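Local coordinates for acetyl-CoA hydrolase/transferase family protein (Porphyromonas gingivalis, PDB 2NVV), which probably hydrolyses acetyl-CoA or transfers its coenzyme A to another carboxylate, and binds zinc ions, at residues I55-G60 and R66-L71; D75-R80 and R90-N95; Q229-N234 and T392-M397. All blocks are in the same frame, centred on the assembly; numbering follows the deposited sequence.

Contact 1 (I55-G60 and R66-L71)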
loop_
_atom_site.group_PDB
_atom_site.type_symbol
_atom_site.label_atom_id
_atom_site.label_comp_id
_atom_site.label_asym_id
_atom_site.label_seq_id
_atom_site.Cartn_x
_atom_site.Cartn_y
_atom_site.Cartn_z
ATOM N N ILE A 55 9.801 28.804 -7.008
ATOM C CA ILE A 55 8.859 28.086 -7.859
ATOM C C ILE A 55 8.479 26.749 -7.247
ATOM O O ILE A 55 9.229 26.182 -6.446
ATOM C CB ILE A 55 9.467 27.803 -9.242
ATOM C CG1 ILE A 55 10.761 26.996 -9.062
ATOM C CG2 ILE A 55 9.729 29.110 -9.991
ATOM C CD1 ILE A 55 11.384 26.486 -10.363
ATOM N N GLY A 56 7.305 26.253 -7.627
ATOM C CA GLY A 56 6.852 24.968 -7.133
ATOM C C GLY A 56 7.468 23.982 -8.096
ATOM O O GLY A 56 7.557 24.278 -9.276
HETATM N N MSE A 57 7.885 22.816 -7.616
HETATM C CA MSE A 57 8.521 21.844 -8.493
HETATM C C MSE A 57 7.907 20.457 -8.486
HETATM O O MSE A 57 7.811 19.817 -7.447
HETATM C CB MSE A 57 9.996 21.722 -8.126
HETATM C CG MSE A 57 10.775 23.012 -8.233
HETATM SE SE MSE A 57 12.587 22.832 -7.559
HETATM C CE MSE A 57 13.246 21.554 -8.855
ATOM N N PHE A 58 7.503 19.999 -9.662
ATOM C CA PHE A 58 6.935 18.663 -9.843
ATOM C C PHE A 58 7.913 17.964 -10.787
ATOM O O PHE A 58 8.184 18.474 -11.883
ATOM C CB PHE A 58 5.570 18.699 -10.551
ATOM C CG PHE A 58 4.481 19.432 -9.805
ATOM C CD1 PHE A 58 3.977 20.643 -10.290
ATOM C CD2 PHE A 58 3.914 18.882 -8.656
ATOM C CE1 PHE A 58 2.921 21.293 -9.649
ATOM C CE2 PHE A 58 2.857 19.521 -8.002
ATOM C CZ PHE A 58 2.357 20.732 -8.499
ATOM N N THR A 59 8.444 16.815 -10.377
ATOM C CA THR A 59 9.370 16.062 -11.222
ATOM C C THR A 59 8.945 14.590 -11.252
ATOM O O THR A 59 7.979 14.203 -10.601
ATOM C CB THR A 59 10.814 16.132 -10.677
ATOM O OG1 THR A 59 10.884 15.446 -9.415
ATOM C CG2 THR A 59 11.242 17.557 -10.484
ATOM N N GLY A 60 9.659 13.776 -12.020
ATOM C CA GLY A 60 9.342 12.360 -12.072
ATOM C C GLY A 60 9.908 11.759 -10.808
ATOM O O GLY A 60 9.178 11.219 -9.975
ATOM N N ARG A 66 22.274 19.949 -11.597
ATOM C CA ARG A 66 22.012 21.134 -12.413
ATOM C C ARG A 66 20.523 21.424 -12.504
ATOM O O ARG A 66 20.066 22.134 -13.396
ATOM C CB ARG A 66 22.602 20.920 -13.801
ATOM C CG ARG A 66 24.031 20.440 -13.720
ATOM C CD ARG A 66 24.396 19.621 -14.919
ATOM N NE ARG A 66 24.594 20.448 -16.091
ATOM C CZ ARG A 66 24.861 19.960 -17.291
ATOM N NH1 ARG A 66 24.956 18.641 -17.462
ATOM N NH2 ARG A 66 25.044 20.788 -18.310
ATOM N N LEU A 67 19.779 20.862 -11.560
ATOM C CA LEU A 67 18.344 21.036 -11.481
ATOM C C LEU A 67 18.053 21.350 -10.007
ATOM O O LEU A 67 17.976 22.521 -9.613
ATOM C CB LEU A 67 17.638 19.746 -11.902
ATOM C CG LEU A 67 16.170 19.747 -12.363
ATOM C CD1 LEU A 67 15.324 20.695 -11.506
ATOM C CD2 LEU A 67 16.108 20.139 -13.805
ATOM N N ASP A 68 17.908 20.309 -9.192
ATOM C CA ASP A 68 17.630 20.503 -7.774
ATOM C C ASP A 68 18.791 21.208 -7.087
ATOM O O ASP A 68 18.602 22.117 -6.293
ATOM C CB ASP A 68 17.403 19.161 -7.074
ATOM C CG ASP A 68 16.060 18.561 -7.383
ATOM O OD1 ASP A 68 15.066 19.312 -7.385
ATOM O OD2 ASP A 68 15.995 17.332 -7.603
ATOM N N GLY A 69 20.002 20.766 -7.389
ATOM C CA GLY A 69 21.166 21.371 -6.774
ATOM C C GLY A 69 21.244 22.869 -6.973
ATOM O O GLY A 69 21.242 23.636 -6.008
ATOM N N VAL A 70 21.310 23.292 -8.228
ATOM C CA VAL A 70 21.405 24.708 -8.532
ATOM C C VAL A 70 20.192 25.491 -7.989
ATOM O O VAL A 70 20.343 26.593 -7.449
ATOM C CB VAL A 70 21.556 24.928 -10.064
ATOM C CG1 VAL A 70 20.278 24.537 -10.793
ATOM C CG2 VAL A 70 21.916 26.369 -10.337
ATOM N N LEU A 71 19.000 24.910 -8.114
ATOM C CA LEU A 71 17.782 25.562 -7.653
ATOM C C LEU A 71 17.758 25.682 -6.134
ATOM O O LEU A 71 17.275 26.674 -5.583
ATOM C CB LEU A 71 16.559 24.788 -8.155
ATOM C CG LEU A 71 15.707 25.393 -9.291
ATOM C CD1 LEU A 71 16.415 26.574 -9.956
ATOM C CD2 LEU A 71 15.377 24.300 -10.315
#
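In the beta-alpha-beta unit made by strand 55-58, helix 65-73 and strand 77-81, the strand meets the helix through Met-57, a selenomethionine whose tip is received by Leu-67, Asp-68 and Leu-71. Its CB points at the helix, and chi2 of 173° carries the chain straight out from the strand to the selenium. A bend there (chi3 64°) then turns the terminal methyl into the groove between the three helix residues. Met-57 CE lies 3.5 Å from Leu-67 CD1, the two side chains running alongside in opposed directions. On the next helical turn, Leu-71 CD2 approaches the same Met-57 CE at 3.8 Å and reaches the selenium as well, with SE to CD2 at 4.2 Å. Strand and helix axes come within 11.8 Å and run nearly antiparallel, at 152°, as expected when a helix returns the chain antiparallel to the strands of a parallel sheet, here one consistent with a Rossmann-like fold. Leu-67 and Leu-71 also rest on Pro-36 of helix 35-47, so these leucines lie between that helix and the sheet. The methyl of Met-57 lies beside Asp-68 OD1 without a polar bond. That buried carboxylate is satisfied elsewhere, by a salt bridge from OD1 to Arg-80 and a hydrogen bond between OD2 and Thr-63 OG1, which together would be expected to stabilise its negative charge.

Contact 2 (D75-R80 and R90-N95)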
loop_
_atom_site.group_PDB
_atom_site.type_symbol
_atom_site.label_atom_id
_atom_site.label_comp_id
_atom_site.label_asym_id
_atom_site.label_seq_id
_atom_site.Cartn_x
_atom_site.Cartn_y
_atom_site.Cartn_z
ATOM N N ASP A 75 18.090 28.880 -3.417
ATOM C CA ASP A 75 17.022 29.065 -2.441
ATOM C C ASP A 75 15.757 29.540 -3.164
ATOM O O ASP A 75 15.124 30.507 -2.772
ATOM C CB ASP A 75 17.459 30.079 -1.373
ATOM C CG ASP A 75 16.472 30.174 -0.203
ATOM O OD1 ASP A 75 15.744 29.190 0.056
ATOM O OD2 ASP A 75 16.432 31.232 0.462
ATOM N N ALA A 76 15.395 28.831 -4.229
ATOM C CA ALA A 76 14.229 29.190 -5.029
ATOM C C ALA A 76 13.230 28.058 -5.093
ATOM O O ALA A 76 12.480 27.947 -6.056
ATOM C CB ALA A 76 14.672 29.578 -6.454
ATOM N N VAL A 77 13.213 27.222 -4.067
ATOM C CA VAL A 77 12.296 26.091 -4.037
ATOM C C VAL A 77 11.151 26.362 -3.073
ATOM O O VAL A 77 11.350 26.281 -1.862
ATOM C CB VAL A 77 13.018 24.801 -3.556
ATOM C CG1 VAL A 77 12.074 23.625 -3.621
ATOM C CG2 VAL A 77 14.260 24.552 -4.382
ATOM N N LYS A 78 9.960 26.672 -3.581
ATOM C CA LYS A 78 8.842 26.923 -2.672
ATOM C C LYS A 78 8.306 25.586 -2.164
ATOM O O LYS A 78 7.933 25.457 -0.998
ATOM C CB LYS A 78 7.730 27.745 -3.349
ATOM C CG LYS A 78 6.773 26.977 -4.234
ATOM C CD LYS A 78 5.558 27.848 -4.620
ATOM C CE LYS A 78 4.842 28.373 -3.379
ATOM N NZ LYS A 78 3.567 29.098 -3.698
ATOM N N PHE A 79 8.267 24.591 -3.043
ATOM C CA PHE A 79 7.836 23.256 -2.653
ATOM C C PHE A 79 8.354 22.262 -3.680
ATOM O O PHE A 79 8.531 22.603 -4.848
ATOM C CB PHE A 79 6.305 23.174 -2.488
ATOM C CG PHE A 79 5.537 23.030 -3.778
ATOM C CD1 PHE A 79 5.600 21.848 -4.516
ATOM C CD2 PHE A 79 4.719 24.069 -4.235
ATOM C CE1 PHE A 79 4.864 21.688 -5.689
ATOM C CE2 PHE A 79 3.975 23.929 -5.409
ATOM C CZ PHE A 79 4.050 22.724 -6.142
ATOM N N ARG A 80 8.594 21.031 -3.231
ATOM C CA ARG A 80 9.145 19.982 -4.085
ATOM C C ARG A 80 8.462 18.616 -3.937
ATOM O O ARG A 80 8.119 18.194 -2.829
ATOM C CB ARG A 80 10.638 19.840 -3.773
ATOM C CG ARG A 80 11.363 18.767 -4.552
ATOM C CD ARG A 80 11.700 19.234 -5.951
ATOM N NE ARG A 80 12.568 18.269 -6.619
ATOM C CZ ARG A 80 12.194 17.050 -6.985
ATOM N NH1 ARG A 80 13.060 16.233 -7.575
ATOM N NH2 ARG A 80 10.951 16.657 -6.776
ATOM N N ARG A 90 18.536 18.295 -0.247
ATOM C CA ARG A 90 18.321 17.484 0.946
ATOM C C ARG A 90 18.595 18.256 2.226
ATOM O O ARG A 90 17.849 18.132 3.195
ATOM C CB ARG A 90 19.201 16.246 0.901
ATOM C CG ARG A 90 19.064 15.307 2.110
ATOM C CD ARG A 90 19.539 13.911 1.725
ATOM N NE ARG A 90 20.780 13.996 0.967
ATOM C CZ ARG A 90 21.049 13.301 -0.132
ATOM N NH1 ARG A 90 22.215 13.464 -0.737
ATOM N NH2 ARG A 90 20.168 12.452 -0.633
ATOM N N ASN A 91 19.660 19.050 2.234
ATOM C CA ASN A 91 19.995 19.850 3.412
ATOM C C ASN A 91 18.973 20.966 3.570
ATOM O O ASN A 91 18.504 21.241 4.673
ATOM C CB ASN A 91 21.391 20.454 3.269
ATOM C CG ASN A 91 22.481 19.413 3.342
ATOM O OD1 ASN A 91 23.633 19.680 2.981
ATOM N ND2 ASN A 91 22.132 18.218 3.812
ATOM N N LEU A 92 18.637 21.611 2.454
ATOM C CA LEU A 92 17.656 22.690 2.458
ATOM C C LEU A 92 16.376 22.179 3.119
ATOM O O LEU A 92 15.747 22.878 3.909
ATOM C CB LEU A 92 17.360 23.120 1.023
ATOM C CG LEU A 92 16.436 24.315 0.802
ATOM C CD1 LEU A 92 17.095 25.556 1.364
ATOM C CD2 LEU A 92 16.150 24.496 -0.683
ATOM N N ILE A 93 16.011 20.944 2.788
ATOM C CA ILE A 93 14.826 20.297 3.328
ATOM C C ILE A 93 14.966 20.024 4.817
ATOM O O ILE A 93 14.141 20.473 5.613
ATOM C CB ILE A 93 14.557 18.948 2.635
ATOM C CG1 ILE A 93 14.249 19.169 1.151
ATOM C CG2 ILE A 93 13.409 18.235 3.327
ATOM C CD1 ILE A 93 14.245 17.888 0.316
ATOM N N ASN A 94 16.011 19.283 5.185
ATOM C CA ASN A 94 16.259 18.916 6.589
ATOM C C ASN A 94 16.503 20.112 7.502
ATOM O O ASN A 94 16.431 19.994 8.715
ATOM C CB ASN A 94 17.428 17.925 6.679
ATOM C CG ASN A 94 17.044 16.522 6.220
ATOM O OD1 ASN A 94 17.806 15.852 5.513
ATOM N ND2 ASN A 94 15.866 16.066 6.630
ATOM N N ASN A 95 16.801 21.263 6.915
ATOM C CA ASN A 95 16.992 22.486 7.694
ATOM C C ASN A 95 15.660 23.240 7.746
ATOM O O ASN A 95 15.593 24.365 8.231
ATOM C CB ASN A 95 18.071 23.373 7.066
ATOM C CG ASN A 95 19.466 22.847 7.311
ATOM O OD1 ASN A 95 20.382 23.083 6.518
ATOM N ND2 ASN A 95 19.642 22.135 8.417
#
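Leu-92 meets Val-77 and Asp-75 where helix 87-94 lies against the start of strand 77-81. In the last turns of that helix, Arg-90 O accepts the N-H of Asn-94 at 2.9 Å, and Arg-90 NH2 hydrogen-bonds to Met-373 O. Two residues on, Leu-92 points its CB at the other segment. With CG anti to the backbone N (chi1 -175°), its two methyls project from the helix and divide the work. CD2 packs on Val-77 CG2 at 4.2 Å, the side chains meeting at a slant, while CD1 comes within 4.1 Å of Asp-75 OD1, the aspartate standing roughly perpendicular to the leucine. After Leu-92, Ile-93 leans onto Tyr-100 of strand 99-100 and also packs on Gln-467 of the second subunit. At Asn-95 the chain leaves the helical conformation, its N still bonded to Asn-91 O at 2.8 Å. Across the contact, Asp-75 sits in a Schellman motif at the end of helix 65-73, and its positive phi of 54° turns the chain toward the strand. No hydrogen bond links the two segments, and the one charged group among the touching residues, the carboxylate of Asp-75, meets a methyl here and has a long, weak ion pair with Lys-54. The contact therefore rests on light apolar packing, with Val-77 buried and Leu-92 and Asp-75 partly exposed.

Contact 3 (Q229-N234 and T392-M397)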
loop_
_atom_site.group_PDB
_atom_site.type_symbol
_atom_site.label_atom_id
_atom_site.label_comp_id
_atom_site.label_asym_id
_atom_site.label_seq_id
_atom_site.Cartn_x
_atom_site.Cartn_y
_atom_site.Cartn_z
ATOM N N GLN A 229 28.086 -8.978 -2.045
ATOM C CA GLN A 229 28.249 -10.194 -2.835
ATOM C C GLN A 229 27.379 -11.251 -2.173
ATOM O O GLN A 229 26.653 -11.985 -2.841
ATOM C CB GLN A 229 29.695 -10.676 -2.812
ATOM C CG GLN A 229 30.682 -9.831 -3.583
ATOM C CD GLN A 229 30.401 -9.824 -5.073
ATOM O OE1 GLN A 229 29.558 -9.061 -5.554
ATOM N NE2 GLN A 229 31.097 -10.689 -5.813
ATOM N N ALA A 230 27.474 -11.310 -0.847
ATOM C CA ALA A 230 26.710 -12.249 -0.042
ATOM C C ALA A 230 25.213 -12.006 -0.234
ATOM O O ALA A 230 24.468 -12.920 -0.584
ATOM C CB ALA A 230 27.090 -12.093 1.430
ATOM N N ILE A 231 24.783 -10.769 -0.008
ATOM C CA ILE A 231 23.387 -10.409 -0.160
ATOM C C ILE A 231 22.852 -10.803 -1.532
ATOM O O ILE A 231 21.815 -11.457 -1.635
ATOM C CB ILE A 231 23.181 -8.884 0.057
ATOM C CG1 ILE A 231 23.375 -8.542 1.535
ATOM C CG2 ILE A 231 21.787 -8.463 -0.440
ATOM C CD1 ILE A 231 23.323 -7.082 1.856
ATOM N N GLY A 232 23.560 -10.410 -2.583
ATOM C CA GLY A 232 23.124 -10.738 -3.930
ATOM C C GLY A 232 22.954 -12.228 -4.192
ATOM O O GLY A 232 22.040 -12.645 -4.902
ATOM N N ASP A 233 23.840 -13.039 -3.623
ATOM C CA ASP A 233 23.781 -14.475 -3.812
ATOM C C ASP A 233 22.575 -15.022 -3.091
ATOM O O ASP A 233 21.861 -15.886 -3.615
ATOM C CB ASP A 233 25.040 -15.145 -3.252
ATOM C CG ASP A 233 25.139 -16.617 -3.643
ATOM O OD1 ASP A 233 25.508 -16.898 -4.802
ATOM O OD2 ASP A 233 24.831 -17.487 -2.804
ATOM N N ASN A 234 22.342 -14.529 -1.881
ATOM C CA ASN A 234 21.208 -15.002 -1.106
ATOM C C ASN A 234 19.897 -14.760 -1.827
ATOM O O ASN A 234 19.020 -15.623 -1.820
ATOM C CB ASN A 234 21.181 -14.341 0.263
ATOM C CG ASN A 234 22.360 -14.746 1.112
ATOM O OD1 ASN A 234 22.960 -15.784 0.882
ATOM N ND2 ASN A 234 22.689 -13.932 2.109
ATOM N N THR A 392 16.400 -5.984 1.009
ATOM C CA THR A 392 17.794 -6.304 1.271
ATOM C C THR A 392 18.459 -5.187 2.046
ATOM O O THR A 392 18.020 -4.046 2.000
ATOM C CB THR A 392 18.561 -6.476 -0.022
ATOM O OG1 THR A 392 18.402 -5.288 -0.792
ATOM C CG2 THR A 392 18.047 -7.666 -0.806
ATOM N N THR A 393 19.534 -5.529 2.746
ATOM C CA THR A 393 20.279 -4.552 3.531
ATOM C C THR A 393 21.435 -5.189 4.294
ATOM O O THR A 393 21.286 -6.263 4.898
ATOM C CB THR A 393 19.402 -3.860 4.597
ATOM O OG1 THR A 393 20.219 -3.007 5.401
ATOM C CG2 THR A 393 18.750 -4.892 5.520
ATOM N N PRO A 394 22.616 -4.554 4.257
ATOM C CA PRO A 394 23.725 -5.137 5.006
ATOM C C PRO A 394 23.243 -5.120 6.450
ATOM O O PRO A 394 22.487 -4.235 6.831
ATOM C CB PRO A 394 24.872 -4.163 4.729
ATOM C CG PRO A 394 24.174 -2.866 4.407
ATOM C CD PRO A 394 23.036 -3.332 3.548
ATOM N N SER A 395 23.644 -6.103 7.244
ATOM C CA SER A 395 23.189 -6.180 8.634
ATOM C C SER A 395 23.651 -5.027 9.520
ATOM O O SER A 395 22.925 -4.605 10.419
ATOM C CB SER A 395 23.638 -7.504 9.262
ATOM O OG SER A 395 25.040 -7.528 9.474
ATOM N N VAL A 396 24.851 -4.513 9.275
ATOM C CA VAL A 396 25.370 -3.434 10.102
ATOM C C VAL A 396 25.942 -2.271 9.319
ATOM O O VAL A 396 25.970 -2.280 8.093
ATOM C CB VAL A 396 26.466 -3.961 11.074
ATOM C CG1 VAL A 396 25.880 -5.039 11.983
ATOM C CG2 VAL A 396 27.651 -4.503 10.289
HETATM N N MSE A 397 26.432 -1.283 10.051
HETATM C CA MSE A 397 26.999 -0.076 9.466
HETATM C C MSE A 397 28.024 0.494 10.448
HETATM O O MSE A 397 28.128 0.016 11.586
HETATM C CB MSE A 397 25.863 0.914 9.245
HETATM C CG MSE A 397 26.255 2.252 8.680
HETATM SE SE MSE A 397 24.711 3.430 8.662
HETATM C CE MSE A 397 23.644 2.401 7.349
#
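The peptide group joining Thr-393 to Pro-394 presents one flat face to Ile-231, whose CD1 sits above it, 3.6 Å from Thr-393 C and equally 3.6 Å from Pro-394 N. On the opposite face stands the side chain of Thr-393 itself, where OG1 donates to Pro-394 O at 2.9 Å. That bond arrives at 129° to the C=O of Pro-394, with the donor tilted 30° from that carbonyl's plane. Along one edge runs the proline ring, and its CD comes within 4.1 Å of Ile-231 CD1. The isoleucine reaches this far because its chain is extended (chi2 175°), and its branches part to serve two neighbours: CD1 covers the peptide, while CG2 packs at 3.8 Å on Thr-392 CB and at the same distance on Thr-392 CG2. Thr-392 offers these carbons rather than its hydroxyl, since OG1 is tucked in over the main chain and makes a weak hydrogen bond to Asn-351 O. Val-262 of helix 261-272 touches both Ile-231 and Thr-392 and adds to the apolar cluster, as do Val-235 against Thr-392 and Val-227 against Pro-394. Helix 226-245 thus packs where strand 389-392 ends and its loop begins, beside the glycine-rich turn after strand 255-257 that is predicted to bind CoA through residues including Gly-258, Gly-260 and Val-262, an arrangement consistent with a Rossmann-type nucleotide-binding fold.

Contacts 1, 2 and 3 follow one another along the chain. The first two belong to successive beta-alpha-beta units of the seven-stranded parallel sheet, with centres about 10 Å apart; strands 55-58 and 77-81 are neighbours in it. They touch directly: an aspartate-arginine pair and a probable backbone hydrogen bond between Met-57 N and Phe-79 O join them. Contact 3 belongs with another sheet, the one containing strand 389-392, its centre about 33 Å from either of the others; its nearest atoms are about 13 Å from contact 2 and 21 Å from contact 1. The protein thus packs helices on two separate sheets, the second carrying the predicted glycine-rich CoA-binding segment.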